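Local coordinates for Ice-binding protein (Colwellia, PDB 3WP9), which binds to the surface of ice crystals, inhibiting their growth and recrystallization, which may protect membranes from freezing injury, at residues Thr15-Ser20 against Glu75-Asp80; Ala54-Asp59 against Pro71-Leu76; Gly142-Ala147 against Gly169-Gly174. One frame throughout, in Å; residues are numbered along the deposited sequence.

Contact 1 (Thr15-Ser20 against Glu75-Asp80); sequences TILSKS and ELAVSD
L17 and V78 form the centre of a small apolar interface in which a strand residue and a helix residue meet through branched side chains. CG of L17 is anti to its backbone N (chi1 -178°), which carries the branch point out toward the helix; L17 CD2 then lies 3.7 Å from A77 CB. L17 CD2 is also 4.0 Å from V78 CG2 and rests on helix backbone, with A77 O 3.6 Å away. V78 divides its two methyls between neighbours: CG2 turns to the leucine, and CG1 meets the aliphatic part of K19, where CD is closest at 3.9 Å. The lysine chain, bent at chi3 (57°), passes obliquely over that methyl, using CG, CD and CE rather than its charge.

Helix 71-89 is the single long helix that flanks a right-handed beta-helix in this family of ice-binding proteins, and here it lies on strand 14-18 of the ten-strand parallel sheet.

S18 directs its CB away from the helix, and its OG is hydrogen-bonded to T36 OG1 and to G21 O.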
loop_
_atom_site.group_PDB
_atom_site.type_symbol
_atom_site.label_atom_id
_atom_site.label_comp_id
_atom_site.label_asym_id
_atom_site.label_seq_id
_atom_site.Cartn_x
_atom_site.Cartn_y
_atom_site.Cartn_z
ATOM N N THR A 15 -7.983 -1.492 3.603
ATOM C CA THR A 15 -7.049 -2.226 2.744
ATOM C C THR A 15 -6.737 -1.524 1.406
ATOM O O THR A 15 -5.551 -1.523 0.943
ATOM C CB THR A 15 -7.570 -3.632 2.515
ATOM O OG1 THR A 15 -7.653 -4.292 3.810
ATOM C CG2 THR A 15 -6.606 -4.365 1.612
ATOM N N ILE A 16 -7.769 -0.798 0.948
ATOM C CA ILE A 16 -7.583 0.142 -0.226
ATOM C C ILE A 16 -8.349 1.410 0.122
ATOM O O ILE A 16 -9.547 1.312 0.405
ATOM C CB ILE A 16 -8.088 -0.461 -1.572
ATOM C CG1 ILE A 16 -7.441 -1.820 -1.857
ATOM C CG2 ILE A 16 -7.682 0.507 -2.706
ATOM C CD1 ILE A 16 -7.978 -2.605 -3.072
ATOM N N LEU A 17 -7.685 2.557 0.007
ATOM C CA LEU A 17 -8.312 3.861 0.208
ATOM C C LEU A 17 -7.691 4.690 -0.882
ATOM O O LEU A 17 -6.512 4.701 -1.050
ATOM C CB LEU A 17 -7.955 4.475 1.597
ATOM C CG LEU A 17 -8.663 5.852 1.823
ATOM C CD1 LEU A 17 -10.181 5.717 1.845
ATOM C CD2 LEU A 17 -8.104 6.444 3.101
ATOM N N SER A 18 -8.519 5.397 -1.639
ATOM C CA SER A 18 -8.017 6.361 -2.631
ATOM C C SER A 18 -8.866 7.633 -2.651
ATOM O O SER A 18 -9.999 7.653 -2.067
ATOM C CB SER A 18 -8.057 5.728 -4.042
ATOM O OG SER A 18 -9.400 5.633 -4.471
ATOM N N LYS A 19 -8.409 8.592 -3.435
ATOM C CA LYS A 19 -9.179 9.859 -3.550
ATOM C C LYS A 19 -9.958 9.974 -4.819
ATOM O O LYS A 19 -10.939 10.765 -4.906
ATOM C CB LYS A 19 -8.234 11.023 -3.467
ATOM C CG LYS A 19 -7.604 11.067 -2.068
ATOM C CD LYS A 19 -6.783 12.282 -1.765
ATOM C CE LYS A 19 -7.589 13.559 -1.934
ATOM N NZ LYS A 19 -6.659 14.667 -1.531
ATOM N N SER A 20 -9.540 9.224 -5.842
ATOM C CA SER A 20 -10.120 9.456 -7.135
ATOM C C SER A 20 -10.594 8.196 -7.865
ATOM O O SER A 20 -10.743 8.236 -9.095
ATOM C CB SER A 20 -9.217 10.336 -7.990
ATOM O OG SER A 20 -8.225 9.530 -8.518
ATOM N N GLU A 75 -13.828 10.995 5.098
ATOM C CA GLU A 75 -13.114 12.247 5.238
ATOM C C GLU A 75 -12.002 12.133 6.271
ATOM O O GLU A 75 -10.893 12.595 6.010
ATOM C CB GLU A 75 -14.083 13.315 5.717
ATOM C CG GLU A 75 -13.456 14.701 5.607
ATOM C CD GLU A 75 -14.393 15.792 6.090
ATOM O OE1 GLU A 75 -15.642 15.578 6.126
ATOM O OE2 GLU A 75 -13.873 16.874 6.421
ATOM N N LEU A 76 -12.304 11.494 7.417
ATOM C CA LEU A 76 -11.304 11.250 8.450
ATOM C C LEU A 76 -10.201 10.336 7.903
ATOM O O LEU A 76 -9.040 10.722 8.027
ATOM C CB LEU A 76 -11.895 10.633 9.723
ATOM C CG LEU A 76 -12.896 11.519 10.475
ATOM C CD1 LEU A 76 -13.437 10.726 11.683
ATOM C CD2 LEU A 76 -12.221 12.812 10.850
ATOM N N ALA A 77 -10.556 9.163 7.342
ATOM C CA ALA A 77 -9.560 8.252 6.727
ATOM C C ALA A 77 -8.658 8.932 5.723
ATOM O O ALA A 77 -7.399 8.770 5.764
ATOM C CB ALA A 77 -10.222 7.061 6.038
ATOM N N VAL A 78 -9.267 9.683 4.777
ATOM C CA VAL A 78 -8.422 10.378 3.784
ATOM C C VAL A 78 -7.478 11.389 4.405
ATOM O O VAL A 78 -6.292 11.556 4.018
ATOM C CB VAL A 78 -9.271 10.956 2.641
ATOM C CG1 VAL A 78 -8.432 11.923 1.757
ATOM C CG2 VAL A 78 -9.863 9.835 1.795
ATOM N N SER A 79 -8.001 12.127 5.391
ATOM C CA SER A 79 -7.134 13.043 6.200
ATOM C C SER A 79 -5.958 12.343 6.856
ATOM O O SER A 79 -4.814 12.773 6.707
ATOM C CB SER A 79 -7.982 13.628 7.350
ATOM O OG SER A 79 -8.648 14.729 6.801
ATOM N N ASP A 80 -6.236 11.253 7.585
ATOM C CA ASP A 80 -5.183 10.443 8.289
ATOM C C ASP A 80 -4.187 9.817 7.300
ATOM O O ASP A 80 -2.999 9.613 7.623
ATOM C CB ASP A 80 -5.820 9.361 9.147
ATOM C CG ASP A 80 -6.460 9.951 10.409
ATOM O OD1 ASP A 80 -6.074 11.093 10.707
ATOM O OD2 ASP A 80 -7.327 9.258 11.030
#

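Contact 2 (Ala54-Asp59 against Pro71-Leu76); sequences AMYTVD and PYLLEL
The carbonyl oxygen of V58 is met by three ring carbons of P71, with CB nearest at 3.6 Å and CG and CD slightly farther off. P71 is the first residue of helix 71-89, and it brings the start of the helix up to the end of strand 55-57. L74, about one turn on, is buried against the strand. Its CG stands anti to the carbonyl carbon (chi1 -82°), and its CD1 branch is pressed against the strand backbone, 3.4 Å from T57 C. L74 CD1 also lies 3.8 Å from Y56 CB and 4.1 Å from V58 CG1, so a single branch touches three successive residues.

L73 meets the tyrosine at its ring. Its CD2 sits over one face of the Y56 ring, a CH-pi contact 4.0 Å from the ring centroid and 14° off the normal, shifted toward the CZ side. T57 turns its side chain away, and its backbone is hydrogen-bonded to S70, just ahead of the helix. L74 also touches F14 and L17 of strand 14-18, farther along the sheet.

Segments 71-76 and 55-57 run almost perpendicular, at 96°, their axes 7.9 Å apart: the long helix lies across the strands of the ice-binding beta-helix.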
loop_
_atom_site.group_PDB
_atom_site.type_symbol
_atom_site.label_atom_id
_atom_site.label_comp_id
_atom_site.label_asym_id
_atom_site.label_seq_id
_atom_site.Cartn_x
_atom_site.Cartn_y
_atom_site.Cartn_z
ATOM N N ALA A 54 -16.143 -4.061 4.203
ATOM C CA ALA A 54 -17.116 -3.027 3.895
ATOM C C ALA A 54 -16.556 -2.209 2.749
ATOM O O ALA A 54 -15.320 -2.102 2.597
ATOM C CB ALA A 54 -17.312 -2.095 5.064
ATOM N N MET A 55 -17.458 -1.606 2.005
ATOM C CA MET A 55 -17.110 -0.702 0.924
ATOM C C MET A 55 -17.798 0.601 1.241
ATOM O O MET A 55 -19.051 0.608 1.327
ATOM C CB MET A 55 -17.662 -1.283 -0.383
ATOM C CG MET A 55 -17.259 -0.513 -1.609
ATOM S SD MET A 55 -18.112 -1.206 -3.072
ATOM C CE MET A 55 -17.306 -2.768 -3.232
ATOM N N TYR A 56 -17.014 1.687 1.431
ATOM C CA TYR A 56 -17.525 2.942 1.797
ATOM C C TYR A 56 -17.472 3.925 0.686
ATOM O O TYR A 56 -16.384 4.093 0.057
ATOM C CB TYR A 56 -16.669 3.467 2.961
ATOM C CG TYR A 56 -16.915 2.692 4.231
ATOM C CD1 TYR A 56 -18.106 2.852 4.938
ATOM C CD2 TYR A 56 -15.973 1.755 4.696
ATOM C CE1 TYR A 56 -18.352 2.104 6.100
ATOM C CE2 TYR A 56 -16.178 1.042 5.868
ATOM C CZ TYR A 56 -17.376 1.194 6.529
ATOM O OH TYR A 56 -17.587 0.465 7.671
ATOM N N THR A 57 -18.563 4.671 0.510
ATOM C CA THR A 57 -18.592 5.797 -0.440
ATOM C C THR A 57 -19.058 7.106 0.163
ATOM O O THR A 57 -19.668 7.099 1.250
ATOM C CB THR A 57 -19.427 5.422 -1.705
ATOM O OG1 THR A 57 -20.750 5.058 -1.304
ATOM C CG2 THR A 57 -18.874 4.124 -2.365
ATOM N N VAL A 58 -18.768 8.213 -0.524
ATOM C CA VAL A 58 -19.219 9.497 -0.083
ATOM C C VAL A 58 -20.734 9.704 -0.295
ATOM O O VAL A 58 -21.303 10.628 0.289
ATOM C CB VAL A 58 -18.436 10.617 -0.716
ATOM C CG1 VAL A 58 -16.972 10.386 -0.494
ATOM C CG2 VAL A 58 -18.695 10.780 -2.233
ATOM N N ASP A 59 -21.394 8.856 -1.099
ATOM C CA ASP A 59 -22.754 9.156 -1.526
ATOM C C ASP A 59 -23.424 7.835 -1.771
ATOM O O ASP A 59 -22.959 6.783 -1.244
ATOM C CB ASP A 59 -22.735 10.098 -2.760
ATOM C CG ASP A 59 -21.970 9.518 -3.950
ATOM O OD1 ASP A 59 -21.673 8.312 -3.984
ATOM O OD2 ASP A 59 -21.669 10.295 -4.887
ATOM N N PRO A 71 -19.711 9.430 4.288
ATOM C CA PRO A 71 -18.789 10.490 3.871
ATOM C C PRO A 71 -17.907 10.992 4.979
ATOM O O PRO A 71 -16.745 11.355 4.739
ATOM C CB PRO A 71 -19.710 11.586 3.343
ATOM C CG PRO A 71 -20.989 11.380 4.109
ATOM C CD PRO A 71 -21.105 9.870 4.130
ATOM N N TYR A 72 -18.427 11.004 6.223
ATOM C CA TYR A 72 -17.559 11.522 7.297
ATOM C C TYR A 72 -16.377 10.591 7.740
ATOM O O TYR A 72 -15.239 11.040 7.926
ATOM C CB TYR A 72 -18.403 12.044 8.457
ATOM C CG TYR A 72 -17.561 12.907 9.344
ATOM C CD1 TYR A 72 -17.196 14.218 8.944
ATOM C CD2 TYR A 72 -17.102 12.434 10.579
ATOM C CE1 TYR A 72 -16.397 15.039 9.760
ATOM C CE2 TYR A 72 -16.326 13.228 11.388
ATOM C CZ TYR A 72 -15.961 14.502 10.989
ATOM O OH TYR A 72 -15.175 15.275 11.781
ATOM N N LEU A 73 -16.670 9.299 7.887
ATOM C CA LEU A 73 -15.681 8.269 8.137
ATOM C C LEU A 73 -14.604 8.368 7.056
ATOM O O LEU A 73 -13.407 8.275 7.339
ATOM C CB LEU A 73 -16.299 6.890 8.080
ATOM C CG LEU A 73 -15.288 5.741 8.097
ATOM C CD1 LEU A 73 -14.140 5.869 9.114
ATOM C CD2 LEU A 73 -15.935 4.370 8.259
ATOM N N LEU A 74 -15.060 8.612 5.817
ATOM C CA LEU A 74 -14.085 8.654 4.707
ATOM C C LEU A 74 -13.232 9.886 4.722
ATOM O O LEU A 74 -12.057 9.838 4.419
ATOM C CB LEU A 74 -14.801 8.544 3.380
ATOM C CG LEU A 74 -15.121 7.091 3.014
ATOM C CD1 LEU A 74 -16.211 7.152 1.954
ATOM C CD2 LEU A 74 -13.964 6.196 2.589
ATOM N N GLU A 75 -13.828 10.995 5.098
ATOM C CA GLU A 75 -13.114 12.247 5.238
ATOM C C GLU A 75 -12.002 12.133 6.271
ATOM O O GLU A 75 -10.893 12.595 6.010
ATOM C CB GLU A 75 -14.083 13.315 5.717
ATOM C CG GLU A 75 -13.456 14.701 5.607
ATOM C CD GLU A 75 -14.393 15.792 6.090
ATOM O OE1 GLU A 75 -15.642 15.578 6.126
ATOM O OE2 GLU A 75 -13.873 16.874 6.421
ATOM N N LEU A 76 -12.304 11.494 7.417
ATOM C CA LEU A 76 -11.304 11.250 8.450
ATOM C C LEU A 76 -10.201 10.336 7.903
ATOM O O LEU A 76 -9.040 10.722 8.027
ATOM C CB LEU A 76 -11.895 10.633 9.723
ATOM C CG LEU A 76 -12.896 11.519 10.475
ATOM C CD1 LEU A 76 -13.437 10.726 11.683
ATOM C CD2 LEU A 76 -12.221 12.812 10.850
#

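Contact 3 (Gly142-Ala147 against Gly169-Gly174); sequences GNLNQA and GYTALG
N143 and Y170 stack amide on ring: the two planes are 12° apart, and N143 CG sits 3.2 Å above the plane of the Y170 ring, offset toward its rim. N143 CB also lies over that face, making a CH-pi contact 3.7 Å from the centroid. N143 OD1 accepts from Y170 N at 3.0 Å, tying the asparagine to the tyrosine backbone. Y170 CG lies between the backbone N and the carbonyl carbon (chi1 56°). The tyrosine hydroxyl accepts from N145 ND2 at 3.2 Å, a straight bond (174°) in the asparagine's amide plane. An alanine in place of Y170 would probably leave N145 ND2 without this acceptor and the N143 amide without its stacking partner.

Behind them lies a parallel ladder: L144 N to Y170 O, A172 N to L144 O at 2.8 Å, and Q146 N to A172 O. The opposite face carries L144, Q146, T171 and L173; F179 packs on L144, Q146 and L173, and Q146 NE2 bonds to S178 O, while Q146 OE1 is buried beside L173 without a polar partner. Strands 144-146 and 171-173, paired at an offset of 27 residues, thus belong to successive coils of the right-handed parallel beta-helix.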
loop_
_atom_site.group_PDB
_atom_site.type_symbol
_atom_site.label_atom_id
_atom_site.label_comp_id
_atom_site.label_asym_id
_atom_site.label_seq_id
_atom_site.Cartn_x
_atom_site.Cartn_y
_atom_site.Cartn_z
ATOM N N GLY A 142 10.967 9.366 -6.373
ATOM C CA GLY A 142 10.570 8.986 -7.707
ATOM C C GLY A 142 9.383 7.987 -7.640
ATOM O O GLY A 142 8.507 8.029 -6.748
ATOM N N ASN A 143 9.367 7.045 -8.613
ATOM C CA ASN A 143 8.287 6.072 -8.686
ATOM C C ASN A 143 8.838 4.777 -8.125
ATOM O O ASN A 143 10.061 4.602 -8.120
ATOM C CB ASN A 143 7.970 5.791 -10.140
ATOM C CG ASN A 143 7.635 7.096 -10.894
ATOM O OD1 ASN A 143 6.810 7.863 -10.419
ATOM N ND2 ASN A 143 8.332 7.357 -11.976
ATOM N N LEU A 144 7.920 3.976 -7.663
ATOM C CA LEU A 144 8.254 2.592 -7.153
ATOM C C LEU A 144 7.717 1.578 -8.187
ATOM O O LEU A 144 6.508 1.538 -8.416
ATOM C CB LEU A 144 7.676 2.394 -5.797
ATOM C CG LEU A 144 7.777 0.941 -5.293
ATOM C CD1 LEU A 144 9.291 0.540 -5.242
ATOM C CD2 LEU A 144 6.990 0.859 -3.932
ATOM N N ASN A 145 8.637 0.807 -8.778
ATOM C CA ASN A 145 8.290 -0.234 -9.784
ATOM C C ASN A 145 8.727 -1.621 -9.266
ATOM O O ASN A 145 9.867 -1.776 -8.879
ATOM C CB ASN A 145 8.940 0.024 -11.137
ATOM C CG ASN A 145 8.081 0.908 -12.010
ATOM O OD1 ASN A 145 7.071 0.436 -12.677
ATOM N ND2 ASN A 145 8.440 2.166 -12.054
ATOM N N GLN A 146 7.805 -2.592 -9.267
ATOM C CA GLN A 146 8.199 -3.998 -8.972
ATOM C C GLN A 146 8.042 -4.783 -10.306
ATOM O O GLN A 146 6.979 -4.750 -10.960
ATOM C CB GLN A 146 7.300 -4.552 -7.907
ATOM C CG GLN A 146 7.707 -6.010 -7.565
ATOM C CD GLN A 146 6.888 -6.560 -6.467
ATOM O OE1 GLN A 146 5.686 -6.284 -6.331
ATOM N NE2 GLN A 146 7.549 -7.409 -5.608
ATOM N N ALA A 147 9.082 -5.508 -10.665
ATOM C CA ALA A 147 9.093 -6.296 -11.913
ATOM C C ALA A 147 8.197 -7.537 -11.811
ATOM O O ALA A 147 7.851 -8.023 -10.703
ATOM C CB ALA A 147 10.486 -6.690 -12.327
ATOM N N GLY A 169 6.016 9.603 -6.451
ATOM C CA GLY A 169 5.521 9.338 -7.811
ATOM C C GLY A 169 4.387 8.380 -7.824
ATOM O O GLY A 169 3.432 8.526 -7.019
ATOM N N TYR A 170 4.395 7.422 -8.772
ATOM C CA TYR A 170 3.354 6.391 -8.749
ATOM C C TYR A 170 4.037 5.116 -8.186
ATOM O O TYR A 170 5.230 5.001 -8.173
ATOM C CB TYR A 170 2.800 6.071 -10.130
ATOM C CG TYR A 170 3.876 5.641 -11.150
ATOM C CD1 TYR A 170 4.393 4.341 -11.126
ATOM C CD2 TYR A 170 4.381 6.508 -12.099
ATOM C CE1 TYR A 170 5.354 3.929 -12.021
ATOM C CE2 TYR A 170 5.369 6.130 -13.011
ATOM C CZ TYR A 170 5.892 4.850 -13.001
ATOM O OH TYR A 170 6.948 4.412 -13.841
ATOM N N THR A 171 3.206 4.186 -7.825
ATOM C CA THR A 171 3.662 2.783 -7.514
ATOM C C THR A 171 3.032 1.855 -8.586
ATOM O O THR A 171 1.803 1.946 -8.801
ATOM C CB THR A 171 3.109 2.431 -6.159
ATOM O OG1 THR A 171 3.710 3.301 -5.206
ATOM C CG2 THR A 171 3.523 0.995 -5.825
ATOM N N ALA A 172 3.849 1.036 -9.259
ATOM C CA ALA A 172 3.379 0.123 -10.299
ATOM C C ALA A 172 4.020 -1.245 -9.980
ATOM O O ALA A 172 5.215 -1.384 -10.049
ATOM C CB ALA A 172 3.738 0.618 -11.719
ATOM N N LEU A 173 3.157 -2.216 -9.747
ATOM C CA LEU A 173 3.635 -3.589 -9.513
ATOM C C LEU A 173 3.256 -4.411 -10.736
ATOM O O LEU A 173 2.118 -4.292 -11.270
ATOM C CB LEU A 173 2.896 -4.089 -8.265
ATOM C CG LEU A 173 2.882 -3.189 -6.996
ATOM C CD1 LEU A 173 2.199 -3.962 -5.874
ATOM C CD2 LEU A 173 4.315 -2.819 -6.640
ATOM N N GLY A 174 4.185 -5.249 -11.152
ATOM C CA GLY A 174 4.095 -6.104 -12.331
ATOM C C GLY A 174 3.112 -7.261 -12.104
ATOM O O GLY A 174 2.254 -7.215 -11.222
HETATM O O HOH W 1 6.402 -2.263 -12.738
#

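In the fold
Contacts 1 and 2 are neighbours, their centres 8 Å apart, and both fix helix 71-89 to the ten-strand parallel sheet; they share E75 and L76 and touch where L17 CD1 meets L74 CD2 at 3.9 Å. Contact 3 lies in the separate six-strand sheet, its centre about 20 Å from that of contact 1 and 27 Å from that of contact 2. It also comes later in the chain. The set illustrates two kinds of join: the helix is attached by apolar side chains, whereas successive coils are bonded strand to strand. G174 lies about 8 Å from the T193 side chain, and the V58 side chain about 5 Å from that of T40; both threonines probably bind ice.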